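Clan CA, family C40, NlpC/P60 superfamily cysteine peptidase (Trichomonas vaginalis, PDB 6BIO) probably acts as a cysteine peptidase of the NlpC/P60 type that cuts peptides in bacterial peptidoglycan. Local coordinates at residues C168-G173 with I248-N253; I195-T200 with R273-K278. All blocks are in the same frame, centred on the assembly; numbering follows the deposited sequence.

Interaction 1 of 2, residues C168-G173 with I248-N253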
ATOM      1  N   CYS A 168      12.808 -14.582   4.114  1.00 10.77           N
ATOM      2  CA  CYS A 168      13.658 -13.412   3.976  1.00 10.31           C
ATOM      3  C   CYS A 168      14.383 -13.146   5.298  1.00 10.07           C
ATOM      4  O   CYS A 168      13.833 -13.355   6.388  1.00 10.65           O
ATOM      5  CB  CYS A 168      12.809 -12.179   3.608  1.00 10.74           C
ATOM      6  SG  CYS A 168      12.138 -12.164   1.970  1.00 12.71           S
ATOM      7  N   LYS A 169      15.627 -12.686   5.191  1.00 10.29           N
ATOM      8  CA  LYS A 169      16.450 -12.420   6.369  1.00 10.57           C
ATOM      9  C   LYS A 169      16.011 -11.175   7.132  1.00  9.75           C
ATOM     10  O   LYS A 169      15.591 -10.169   6.547  1.00 10.13           O
ATOM     11  CB  LYS A 169      17.910 -12.277   5.957  1.00 13.50           C
ATOM     12  CG  LYS A 169      18.816 -12.212   7.132  1.00 17.72           C
ATOM     13  CD  LYS A 169      20.264 -12.344   6.708  1.00 20.81           C
ATOM     14  CE  LYS A 169      21.193 -11.971   7.850  1.00 23.14           C
ATOM     15  NZ  LYS A 169      22.636 -11.947   7.445  1.00 24.70           N
ATOM     16  N   TYR A 170      16.106 -11.260   8.449  1.00  9.43           N
ATOM     17  CA  TYR A 170      15.892 -10.129   9.328  1.00  9.65           C
ATOM     18  C   TYR A 170      17.093  -9.199   9.279  1.00  9.86           C
ATOM     19  O   TYR A 170      18.227  -9.620   9.541  1.00 10.84           O
ATOM     20  CB  TYR A 170      15.714 -10.625  10.763  1.00  9.49           C
ATOM     21  CG  TYR A 170      15.451  -9.498  11.740  1.00 10.11           C
ATOM     22  CD1 TYR A 170      16.485  -8.702  12.237  1.00 12.06           C
ATOM     23  CD2 TYR A 170      14.168  -9.230  12.172  1.00 10.58           C
ATOM     24  CE1 TYR A 170      16.232  -7.675  13.105  1.00 13.40           C
ATOM     25  CE2 TYR A 170      13.898  -8.212  13.055  1.00 11.74           C
ATOM     26  CZ  TYR A 170      14.933  -7.419  13.514  1.00 13.03           C
ATOM     27  OH  TYR A 170      14.650  -6.379  14.399  1.00 14.56           O
ATOM     28  N   ILE A 171      16.846  -7.921   8.996  1.00 10.21           N
ATOM     29  CA  ILE A 171      17.853  -6.878   9.149  1.00 10.15           C
ATOM     30  C   ILE A 171      17.141  -5.658   9.729  1.00 10.01           C
ATOM     31  O   ILE A 171      16.148  -5.174   9.160  1.00  9.87           O
ATOM     32  CB  ILE A 171      18.555  -6.516   7.817  1.00 11.70           C
ATOM     33  CG1 ILE A 171      19.252  -7.740   7.203  1.00 12.41           C
ATOM     34  CG2 ILE A 171      19.489  -5.354   8.019  1.00 13.15           C
ATOM     35  CD1 ILE A 171      20.547  -8.135   7.794  1.00 14.51           C
ATOM     36  N   LEU A 172      17.652  -5.151  10.847  1.00 10.08           N
ATOM     37  CA  LEU A 172      17.076  -3.985  11.487  1.00 10.95           C
ATOM     38  C   LEU A 172      17.038  -2.819  10.502  1.00 10.87           C
ATOM     39  O   LEU A 172      18.034  -2.503   9.832  1.00 12.13           O
ATOM     40  CB  LEU A 172      17.851  -3.623  12.762  1.00 11.79           C
ATOM     41  CG  LEU A 172      17.335  -2.432  13.538  1.00 12.31           C
ATOM     42  CD1 LEU A 172      16.014  -2.724  14.069  1.00 12.15           C
ATOM     43  CD2 LEU A 172      18.281  -2.059  14.695  1.00 12.70           C
ATOM     44  N   GLY A 173      15.893  -2.159  10.453  1.00 10.63           N
ATOM     45  CA  GLY A 173      15.766  -0.957   9.662  1.00 11.11           C
ATOM     46  C   GLY A 173      15.391  -1.148   8.212  1.00 10.55           C
ATOM     47  O   GLY A 173      15.408  -0.167   7.462  1.00 11.87           O
ATOM     48  N   ILE A 248       2.627 -14.209  11.055  1.00  8.14           N
ATOM     49  CA  ILE A 248       3.936 -14.129  10.417  1.00  8.17           C
ATOM     50  C   ILE A 248       4.647 -12.863  10.884  1.00  7.81           C
ATOM     51  O   ILE A 248       4.034 -11.798  11.040  1.00  7.83           O
ATOM     52  CB  ILE A 248       3.807 -14.190   8.886  1.00  8.54           C
ATOM     53  CG1 ILE A 248       3.472 -15.621   8.462  1.00 10.03           C
ATOM     54  CG2 ILE A 248       5.108 -13.697   8.217  1.00  9.40           C
ATOM     55  CD1 ILE A 248       3.156 -15.797   6.989  1.00 10.97           C
ATOM     56  N   HIS A 249       5.937 -12.985  11.167  1.00  7.57           N
ATOM     57  CA  HIS A 249       6.734 -11.849  11.599  1.00  7.67           C
ATOM     58  C   HIS A 249       8.188 -12.006  11.166  1.00  7.63           C
ATOM     59  O   HIS A 249       8.658 -13.108  10.863  1.00  8.06           O
ATOM     60  CB  HIS A 249       6.680 -11.641  13.125  1.00  8.31           C
ATOM     61  CG  HIS A 249       7.242 -12.758  13.967  1.00  8.39           C
ATOM     62  ND1 HIS A 249       7.659 -12.527  15.259  1.00  9.57           N
ATOM     63  CD2 HIS A 249       7.368 -14.093  13.770  1.00  9.32           C
ATOM     64  CE1 HIS A 249       8.081 -13.659  15.807  1.00  9.72           C
ATOM     65  NE2 HIS A 249       7.904 -14.631  14.928  1.00  9.53           N
ATOM     66  N   ALA A 250       8.886 -10.877  11.111  1.00  7.40           N
ATOM     67  CA  ALA A 250      10.331 -10.888  10.993  1.00  8.29           C
ATOM     68  C   ALA A 250      10.881 -10.900  12.409  1.00  8.64           C
ATOM     69  O   ALA A 250      10.579  -9.986  13.195  1.00  9.14           O
ATOM     70  CB  ALA A 250      10.829  -9.669  10.230  1.00  8.19           C
ATOM     71  N   SER A 251      11.663 -11.915  12.727  1.00  9.78           N
ATOM     72  CA  SER A 251      12.107 -12.116  14.091  1.00 10.78           C
ATOM     73  C   SER A 251      13.610 -12.274  14.161  1.00 10.87           C
ATOM     74  O   SER A 251      14.211 -12.899  13.296  1.00 10.74           O
ATOM     75  CB  SER A 251      11.498 -13.397  14.616  1.00 12.67           C
ATOM     76  OG  SER A 251      11.903 -13.669  15.943  1.00 14.08           O
ATOM     77  N   THR A 252      14.210 -11.748  15.228  1.00 11.71           N
ATOM     78  CA  THR A 252      15.624 -12.012  15.456  1.00 13.19           C
ATOM     79  C   THR A 252      15.860 -13.437  15.911  1.00 13.09           C
ATOM     80  O   THR A 252      16.988 -13.922  15.788  1.00 13.58           O
ATOM     81  CB  THR A 252      16.221 -11.035  16.471  1.00 15.08           C
ATOM     82  OG1 THR A 252      15.466 -11.073  17.686  1.00 16.11           O
ATOM     83  CG2 THR A 252      16.278  -9.666  15.903  1.00 16.88           C
ATOM     84  N   ASN A 253      14.831 -14.121  16.390  1.00 13.30           N
ATOM     85  CA  ASN A 253      14.941 -15.530  16.727  1.00 14.15           C
ATOM     86  C   ASN A 253      14.837 -16.306  15.421  1.00 13.48           C
ATOM     87  O   ASN A 253      13.752 -16.447  14.849  1.00 15.28           O
ATOM     88  CB  ASN A 253      13.832 -15.919  17.685  1.00 15.56           C
ATOM     89  CG  ASN A 253      14.022 -17.303  18.202  1.00 17.86           C
ATOM     90  OD1 ASN A 253      14.369 -18.206  17.457  1.00 18.07           O
ATOM     91  ND2 ASN A 253      13.813 -17.476  19.497  1.00 19.15           N
TER

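Interaction 2 of 2, residues I195-T200 with R273-K278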
ATOM      1  N   ILE A 195      -2.216   1.150   1.073  1.00  5.32           N
ATOM      2  CA  ILE A 195      -2.738   1.504   2.386  1.00  5.56           C
ATOM      3  C   ILE A 195      -1.526   1.925   3.215  1.00  5.68           C
ATOM      4  O   ILE A 195      -0.545   1.182   3.302  1.00  5.76           O
ATOM      5  CB  ILE A 195      -3.468   0.310   3.036  1.00  6.68           C
ATOM      6  CG1 ILE A 195      -4.730   0.020   2.248  1.00  7.19           C
ATOM      7  CG2 ILE A 195      -3.742   0.606   4.516  1.00  7.98           C
ATOM      8  CD1 ILE A 195      -5.313  -1.353   2.618  1.00  8.26           C
ATOM      9  N   PHE A 196      -1.594   3.100   3.839  1.00  6.33           N
ATOM     10  CA  PHE A 196      -0.485   3.566   4.661  1.00  6.03           C
ATOM     11  C   PHE A 196      -0.599   3.103   6.094  1.00  7.06           C
ATOM     12  O   PHE A 196      -1.638   3.267   6.742  1.00  8.57           O
ATOM     13  CB  PHE A 196      -0.460   5.086   4.679  1.00  7.20           C
ATOM     14  CG  PHE A 196       0.729   5.637   5.407  1.00  6.85           C
ATOM     15  CD1 PHE A 196       1.970   5.686   4.807  1.00  7.34           C
ATOM     16  CD2 PHE A 196       0.613   6.105   6.713  1.00  6.90           C
ATOM     17  CE1 PHE A 196       3.070   6.179   5.472  1.00  7.89           C
ATOM     18  CE2 PHE A 196       1.731   6.583   7.385  1.00  7.38           C
ATOM     19  CZ  PHE A 196       2.963   6.622   6.752  1.00  7.87           C
ATOM     20  N   MET A 197       0.496   2.610   6.617  1.00  6.41           N
ATOM     21  CA  MET A 197       0.686   2.588   8.059  1.00  7.19           C
ATOM     22  C   MET A 197       2.060   3.157   8.320  1.00  6.64           C
ATOM     23  O   MET A 197       2.912   3.163   7.432  1.00  6.40           O
ATOM     24  CB  MET A 197       0.537   1.247   8.724  1.00  9.81           C
ATOM     25  CG  MET A 197       1.517   0.231   8.280  1.00  9.33           C
ATOM     26  SD  MET A 197       1.501  -1.364   9.229  1.00  8.08           S
ATOM     27  CE  MET A 197      -0.109  -1.936   8.859  1.00  8.28           C
ATOM     28  N   HIS A 198       2.285   3.592   9.567  1.00  7.01           N
ATOM     29  CA  HIS A 198       3.571   4.125   9.968  1.00  6.64           C
ATOM     30  C   HIS A 198       4.601   3.012  10.052  1.00  6.66           C
ATOM     31  O   HIS A 198       4.300   1.821   9.919  1.00  7.52           O
ATOM     32  CB  HIS A 198       3.429   4.896  11.284  1.00  7.09           C
ATOM     33  CG  HIS A 198       2.796   6.239  11.097  1.00  7.55           C
ATOM     34  ND1 HIS A 198       3.475   7.313  10.557  1.00  8.83           N
ATOM     35  CD2 HIS A 198       1.521   6.664  11.308  1.00  8.99           C
ATOM     36  CE1 HIS A 198       2.659   8.345  10.472  1.00  8.37           C
ATOM     37  NE2 HIS A 198       1.474   7.984  10.925  1.00  8.86           N
ATOM     38  N   ARG A 199       5.844   3.417  10.230  1.00  6.42           N
ATOM     39  CA  ARG A 199       6.972   2.515  10.047  1.00  6.03           C
ATOM     40  C   ARG A 199       7.322   1.675  11.262  1.00  7.07           C
ATOM     41  O   ARG A 199       7.828   0.556  11.074  1.00  7.70           O
ATOM     42  CB  ARG A 199       8.186   3.324   9.590  1.00  6.66           C
ATOM     43  CG  ARG A 199       9.497   2.571   9.458  1.00  6.76           C
ATOM     44  CD  ARG A 199       9.410   1.424   8.457  1.00  6.65           C
ATOM     45  NE  ARG A 199      10.685   0.719   8.298  1.00  6.93           N
ATOM     46  CZ  ARG A 199      11.115  -0.235   9.104  1.00  7.28           C
ATOM     47  NH1 ARG A 199      10.455  -0.518  10.210  1.00  7.41           N
ATOM     48  NH2 ARG A 199      12.259  -0.815   8.826  1.00  7.41           N
ATOM     49  N   THR A 200       7.134   2.172  12.476  1.00  7.34           N
ATOM     50  CA  THR A 200       7.613   1.474  13.666  1.00  7.75           C
ATOM     51  C   THR A 200       6.434   0.867  14.438  1.00  7.02           C
ATOM     52  O   THR A 200       5.304   1.389  14.427  1.00  7.23           O
ATOM     53  CB  THR A 200       8.462   2.399  14.540  1.00 10.51           C
ATOM     54  OG1 THR A 200       7.687   3.511  14.962  1.00 11.40           O
ATOM     55  CG2 THR A 200       9.640   2.912  13.778  1.00 12.00           C
ATOM     56  N   ARG A 273      -4.799  -4.507  15.502  1.00  7.88           N
ATOM     57  CA  ARG A 273      -5.203  -3.378  14.683  1.00  7.46           C
ATOM     58  C   ARG A 273      -5.515  -3.844  13.265  1.00  7.79           C
ATOM     59  O   ARG A 273      -4.745  -4.614  12.660  1.00  7.57           O
ATOM     60  CB  ARG A 273      -4.099  -2.321  14.606  1.00  7.61           C
ATOM     61  CG  ARG A 273      -3.762  -1.647  15.916  1.00  7.94           C
ATOM     62  CD  ARG A 273      -4.915  -0.884  16.473  1.00  8.16           C
ATOM     63  NE  ARG A 273      -4.522  -0.069  17.616  1.00  9.87           N
ATOM     64  CZ  ARG A 273      -5.154   1.025  18.015  1.00 10.99           C
ATOM     65  NH1 ARG A 273      -6.177   1.499  17.328  1.00 11.38           N
ATOM     66  NH2 ARG A 273      -4.713   1.674  19.105  1.00 12.09           N
ATOM     67  N   ARG A 274      -6.625  -3.345  12.735  1.00  7.69           N
ATOM     68  CA  ARG A 274      -7.137  -3.721  11.418  1.00  7.63           C
ATOM     69  C   ARG A 274      -7.026  -2.500  10.505  1.00  8.08           C
ATOM     70  O   ARG A 274      -7.754  -1.511  10.664  1.00  8.97           O
ATOM     71  CB  ARG A 274      -8.582  -4.199  11.544  1.00  9.04           C
ATOM     72  CG  ARG A 274      -9.214  -4.536  10.202  1.00  9.73           C
ATOM     73  CD  ARG A 274     -10.509  -5.320  10.360  1.00 10.45           C
ATOM     74  NE  ARG A 274     -10.259  -6.552  11.112  1.00 11.01           N
ATOM     75  CZ  ARG A 274     -11.179  -7.279  11.729  1.00 11.73           C
ATOM     76  NH1 ARG A 274     -12.472  -6.963  11.656  1.00 13.32           N
ATOM     77  NH2 ARG A 274     -10.804  -8.354  12.419  1.00 12.23           N
ATOM     78  N   TYR A 275      -6.077  -2.561   9.584  1.00  7.39           N
ATOM     79  CA  TYR A 275      -5.815  -1.470   8.661  1.00  7.29           C
ATOM     80  C   TYR A 275      -6.532  -1.638   7.335  1.00  8.03           C
ATOM     81  O   TYR A 275      -6.516  -0.715   6.519  1.00  9.83           O
ATOM     82  CB  TYR A 275      -4.309  -1.325   8.431  1.00  7.59           C
ATOM     83  CG  TYR A 275      -3.590  -0.605   9.541  1.00  7.50           C
ATOM     84  CD1 TYR A 275      -3.172  -1.262  10.682  1.00  7.77           C
ATOM     85  CD2 TYR A 275      -3.302   0.740   9.419  1.00  8.07           C
ATOM     86  CE1 TYR A 275      -2.485  -0.570  11.682  1.00  7.52           C
ATOM     87  CE2 TYR A 275      -2.625   1.430  10.422  1.00  8.06           C
ATOM     88  CZ  TYR A 275      -2.226   0.766  11.544  1.00  7.53           C
ATOM     89  OH  TYR A 275      -1.481   1.464  12.476  1.00  7.96           O
ATOM     90  N   TRP A 276      -7.128  -2.798   7.076  1.00  8.33           N
ATOM     91  CA  TRP A 276      -7.930  -3.033   5.886  1.00  9.80           C
ATOM     92  C   TRP A 276      -9.387  -2.728   6.183  1.00 11.24           C
ATOM     93  O   TRP A 276      -9.839  -2.804   7.331  1.00 12.27           O
ATOM     94  CB  TRP A 276      -7.768  -4.482   5.421  1.00  9.35           C
ATOM     95  CG  TRP A 276      -8.089  -5.550   6.437  1.00  9.46           C
ATOM     96  CD1 TRP A 276      -7.262  -6.059   7.405  1.00  9.60           C
ATOM     97  CD2 TRP A 276      -9.329  -6.218   6.576  1.00 10.53           C
ATOM     98  NE1 TRP A 276      -7.919  -7.027   8.113  1.00  9.56           N
ATOM     99  CE2 TRP A 276      -9.194  -7.148   7.620  1.00 10.33           C
ATOM    100  CE3 TRP A 276     -10.545  -6.140   5.901  1.00 11.70           C
ATOM    101  CZ2 TRP A 276     -10.226  -7.982   7.999  1.00 11.48           C
ATOM    102  CZ3 TRP A 276     -11.559  -6.956   6.292  1.00 11.93           C
ATOM    103  CH2 TRP A 276     -11.407  -7.859   7.328  1.00 12.50           C
ATOM    104  N   THR A 277     -10.111  -2.319   5.145  1.00 12.86           N
ATOM    105  CA  THR A 277     -11.491  -1.894   5.334  1.00 16.39           C
ATOM    106  C   THR A 277     -12.450  -2.517   4.354  1.00 18.91           C
ATOM    107  O   THR A 277     -13.658  -2.298   4.478  1.00 21.27           O
ATOM    108  CB  THR A 277     -11.647  -0.369   5.200  1.00 19.12           C
ATOM    109  OG1 THR A 277     -11.427   0.001   3.853  1.00 21.15           O
ATOM    110  CG2 THR A 277     -10.697   0.379   6.078  1.00 19.20           C
ATOM    111  N   LYS A 278     -11.963  -3.230   3.370  1.00 18.41           N
ATOM    112  CA  LYS A 278     -12.798  -3.804   2.331  1.00 19.78           C
ATOM    113  C   LYS A 278     -12.058  -5.018   1.813  1.00 19.41           C
ATOM    114  O   LYS A 278     -10.857  -5.179   2.138  1.00 18.36           O
ATOM    115  CB  LYS A 278     -12.997  -2.784   1.202  1.00 22.12           C
ATOM    116  CG  LYS A 278     -11.687  -2.471   0.499  1.00 24.58           C
ATOM    117  CD  LYS A 278     -11.712  -1.129  -0.212  1.00 26.48           C
ATOM    118  CE  LYS A 278     -10.352  -0.829  -0.837  1.00 26.87           C
ATOM    119  NZ  LYS A 278     -10.380   0.426  -1.680  1.00 26.99           N
ATOM    120  OXT LYS A 278     -12.649  -5.808   1.047  1.00 20.07           O
TER
HETATM  121  O   HOH W   1       0.101   3.611  11.437  1.00  8.12           O

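Interaction 1 of 2, residues C168-G173 with I248-N253
Tyr170, on the short strand 169-170, packs against the C-terminal end of strand 246-251, where the beta hairpin of strands 246-251 and 256-261 begins to turn. Its CG is anti to the backbone N (chi1 -179°), which sends the ring out to Ala250, Ser251 and Thr252. The methyl of Thr252 lies over one ring face. Thr252 CG2 is 3.6 Å from the centroid of the Tyr170 ring and 21° off its normal, a CH-pi contact. The methyl is offset toward the rim, and its closest ring atom is Tyr170 CE1, 3.4 Å from Thr252 CG2. The ring edge meets the strand: Tyr170 CD2 is 3.7 Å from Ala250 C and 3.9 Å from Ala250 CB. Ser251 C approaches Tyr170 CD2 obliquely. The contact buries Ala250 O, which has no hydrogen-bond partner in the model.

The hairpin belongs to the antiparallel sheet of the NlpC/P60 domain. Tyr170 is held to the hairpin's turn by backbone hydrogen bonding with Tyr255. Ser251 OG accepts from Asn253 N at 3.0 Å, an ST turn over Ser251-Asn253 that bends the chain at Thr252. One residue before Ala250, His249 ND1 is hydrogen-bonded to His237 NE2. NlpC/P60 peptidases commonly use a cysteine, a histidine and a third polar residue, and this histidine pair is consistent with that pattern.

Interaction 2 of 2, residues I195-T200 with R273-K278
Met197 has CG between its backbone N and carbonyl carbon (chi1 62°), runs extended at chi2 and bends at chi3 (63°). Tyr275 has CG beside its backbone N (chi1 -79°), and the two side chains cross at about a right angle. Met197 CB lies over one face of the Tyr275 ring, and the bend at chi3 turns CE back over the same face. Met197 CE is 3.8 Å from the centroid of the Tyr275 ring, a CH-pi contact. Met197 CB is 3.6 Å from Tyr275 CE2. Met197 SD is more distant, 4.8 Å from the Tyr275 centroid, and completes a Met-aromatic contact. Ile195 adds its CG2 branch, 3.7 Å from Tyr275 O.

The phenol end takes part in two polar bonds. A water accepts from His198 N at 2.9 Å and donates to Tyr275 OH, also at 2.9 Å. The hydroxyl is also hydrogen-bonded to Gln204 O. These two partners probably limit how far the ring can swing, while Met197 covers one face. The Phe196 side chain starts away from the other segment, and its CE2 lies 3.6 Å above the centre of the His198 ring.

Residues 195-200 lie in the loop between helix 182-191 and helix 201-204, and the Tyr275 turn directly follows strand 269-274. Met197 packs on Met186 and Tyr190 of helix 182-191 and on Gln204 of helix 201-204, between that helix layer and the end of the strand.

In the fold
The chain first builds an N-terminal beta-rich region, which includes a bacterial SH3 domain, and then enters the NlpC/P60 domain. Segment 168-173 comes first and 195-200 second. Interaction 1 closes at 248-253, after helices 182-191 and 201-204 and strands 209-210, 222-225 and 237-243. Interaction 2 closes at 273-278, the C terminus. The two loops therefore cross. Interaction 1 ties strand 169-170 to the outer hairpin, and interaction 2 ties the inter-helix loop to the end of strand 269-274. Their centres are about 19 Å apart, but Gly173 packs against Arg199. Asp181 bonds to both residues, and Arg199 also makes a cation-pi contact with Tyr49 of the N-terminal region.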